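Long-range contact in glutaredoxin (Populus tremula x Populus tremuloides, PDB 2E7P), which binds a glutathione-ligated [2Fe-2S] cluster and probably reduces disulfides with electrons from glutathione: residues P21-S26 / K48-D53. Sequence-based numbering, arbitrary orientation.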
loop_
_atom_site.group_PDB
_atom_site.type_symbol
_atom_site.label_atom_id
_atom_site.label_comp_id
_atom_site.label_asym_id
_atom_site.label_seq_id
_atom_site.Cartn_x
_atom_site.Cartn_y
_atom_site.Cartn_z
ATOM N N PRO C 21 -12.061 17.733 11.121
ATOM C CA PRO C 21 -11.787 17.102 12.423
ATOM C C PRO C 21 -10.797 15.919 12.358
ATOM O O PRO C 21 -9.979 15.761 13.251
ATOM C CB PRO C 21 -13.178 16.635 12.867
ATOM C CG PRO C 21 -14.110 17.663 12.264
ATOM C CD PRO C 21 -13.514 17.867 10.881
ATOM N N VAL C 22 -10.860 15.097 11.308
ATOM C CA VAL C 22 -9.855 14.050 11.118
ATOM C C VAL C 22 -9.338 14.134 9.694
ATOM O O VAL C 22 -10.102 14.237 8.733
ATOM C CB VAL C 22 -10.385 12.637 11.385
ATOM C CG1 VAL C 22 -9.242 11.577 11.281
ATOM C CG2 VAL C 22 -11.086 12.551 12.756
ATOM N N VAL C 23 -8.028 14.089 9.558
ATOM C CA VAL C 23 -7.420 14.180 8.235
ATOM C C VAL C 23 -6.365 13.083 8.094
ATOM O O VAL C 23 -5.479 12.911 8.967
ATOM C CB VAL C 23 -6.808 15.587 7.955
ATOM C CG1 VAL C 23 -6.040 15.570 6.608
ATOM C CG2 VAL C 23 -7.920 16.685 7.952
ATOM N N VAL C 24 -6.490 12.347 7.002
ATOM C CA VAL C 24 -5.557 11.262 6.670
ATOM C C VAL C 24 -4.848 11.588 5.355
ATOM O O VAL C 24 -5.444 11.521 4.304
ATOM C CB VAL C 24 -6.289 9.895 6.546
ATOM C CG1 VAL C 24 -5.308 8.787 6.229
ATOM C CG2 VAL C 24 -7.016 9.540 7.858
ATOM N N PHE C 25 -3.571 11.931 5.418
ATOM C CA PHE C 25 -2.725 11.921 4.209
ATOM C C PHE C 25 -2.392 10.476 3.808
ATOM O O PHE C 25 -1.949 9.677 4.615
ATOM C CB PHE C 25 -1.461 12.785 4.394
ATOM C CG PHE C 25 -1.759 14.243 4.682
ATOM C CD1 PHE C 25 -1.897 15.163 3.652
ATOM C CD2 PHE C 25 -1.870 14.690 5.988
ATOM C CE1 PHE C 25 -2.126 16.507 3.909
ATOM C CE2 PHE C 25 -2.138 16.026 6.262
ATOM C CZ PHE C 25 -2.259 16.936 5.209
ATOM N N SER C 26 -2.626 10.163 2.539
ATOM C CA SER C 26 -2.766 8.802 2.065
ATOM C C SER C 26 -2.230 8.673 0.621
ATOM O O SER C 26 -1.921 9.665 -0.024
ATOM C CB SER C 26 -4.263 8.436 2.135
ATOM O OG SER C 26 -4.532 7.164 1.604
ATOM N N LYS C 48 -11.357 13.188 6.555
ATOM C CA LYS C 48 -11.018 13.612 5.217
ATOM C C LYS C 48 -9.748 12.880 4.762
ATOM O O LYS C 48 -8.792 12.767 5.507
ATOM C CB LYS C 48 -10.810 15.120 5.223
ATOM C CG LYS C 48 -10.210 15.649 3.968
ATOM C CD LYS C 48 -10.018 17.135 4.059
ATOM C CE LYS C 48 -9.362 17.620 2.790
ATOM N NZ LYS C 48 -9.974 18.892 2.445
ATOM N N VAL C 49 -9.753 12.377 3.537
ATOM C CA VAL C 49 -8.604 11.696 2.996
ATOM C C VAL C 49 -7.967 12.609 1.951
ATOM O O VAL C 49 -8.643 13.099 1.037
ATOM C CB VAL C 49 -8.969 10.343 2.344
ATOM C CG1 VAL C 49 -7.725 9.679 1.847
ATOM C CG2 VAL C 49 -9.655 9.431 3.349
ATOM N N VAL C 50 -6.668 12.842 2.096
ATOM C CA VAL C 50 -5.927 13.573 1.076
ATOM C C VAL C 50 -5.094 12.548 0.374
ATOM O O VAL C 50 -4.116 12.117 0.907
ATOM C CB VAL C 50 -5.017 14.640 1.726
ATOM C CG1 VAL C 50 -4.218 15.416 0.648
ATOM C CG2 VAL C 50 -5.861 15.579 2.620
ATOM N N GLU C 51 -5.495 12.116 -0.811
ATOM C CA GLU C 51 -4.679 11.159 -1.534
ATOM C C GLU C 51 -3.557 11.901 -2.238
ATOM O O GLU C 51 -3.782 12.579 -3.231
ATOM C CB GLU C 51 -5.533 10.360 -2.518
ATOM C CG GLU C 51 -6.737 9.671 -1.859
ATOM C CD GLU C 51 -6.375 8.370 -1.123
ATOM O OE1 GLU C 51 -5.181 8.103 -0.877
ATOM O OE2 GLU C 51 -7.307 7.613 -0.738
ATOM N N LEU C 52 -2.330 11.767 -1.734
ATOM C CA LEU C 52 -1.244 12.582 -2.264
ATOM C C LEU C 52 -0.899 12.257 -3.724
ATOM O O LEU C 52 -0.515 13.144 -4.470
ATOM C CB LEU C 52 -0.010 12.503 -1.363
ATOM C CG LEU C 52 -0.118 13.082 0.064
ATOM C CD1 LEU C 52 1.031 12.572 0.924
ATOM C CD2 LEU C 52 -0.182 14.620 0.112
ATOM N N ASP C 53 -1.049 10.998 -4.127
ATOM C CA ASP C 53 -0.747 10.581 -5.511
ATOM C C ASP C 53 -1.803 11.081 -6.510
ATOM O O ASP C 53 -1.678 10.882 -7.719
ATOM C CB ASP C 53 -0.593 9.036 -5.612
ATOM C CG ASP C 53 -1.812 8.267 -5.068
ATOM O OD1 ASP C 53 -2.496 8.744 -4.134
ATOM O OD2 ASP C 53 -2.094 7.164 -5.590
#
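With OG of S26 anti to its backbone N (chi1 176°) and the E51 chain folded back at chi2 (-79°), hydroxyl and carboxylate meet across two parallel strands of the thioredoxin fold. These strands, 22-26 and 48-51, form a beta-alpha-beta unit with helix 31-42; strand 48-51 is outermost in the sheet of this chain. S26 OG donates to E51 OE1 at 2.7 Å, from above the carboxylate plane (36° out of it), while OE2 forms a salt bridge with K37 of that helix. An alanine in place of E51 would probably leave the S26 hydroxyl without this acceptor and the K37 charge without its mate. The parallel pairing is evident from the exchange of backbone bonds: V24 N donates to K48 O and V24 O accepts V50 N, each at 2.8 Å. On the face carrying V23, F25 and V50, the F25 and V50 side chains lie side by side, F25 CD1 3.7 Å from V50 CB, and V23 CG1 approaches V50 CG2 at 4.0 Å. Helices 3-18 and 58-69 cover F25. Where strand 48-51 passes into the 3-10 segment beginning at L52, near the glutathione site, L52 N donates to S26 O at 2.7 Å, and L52 CD2 reaches F25 CD1 at 4.0 Å.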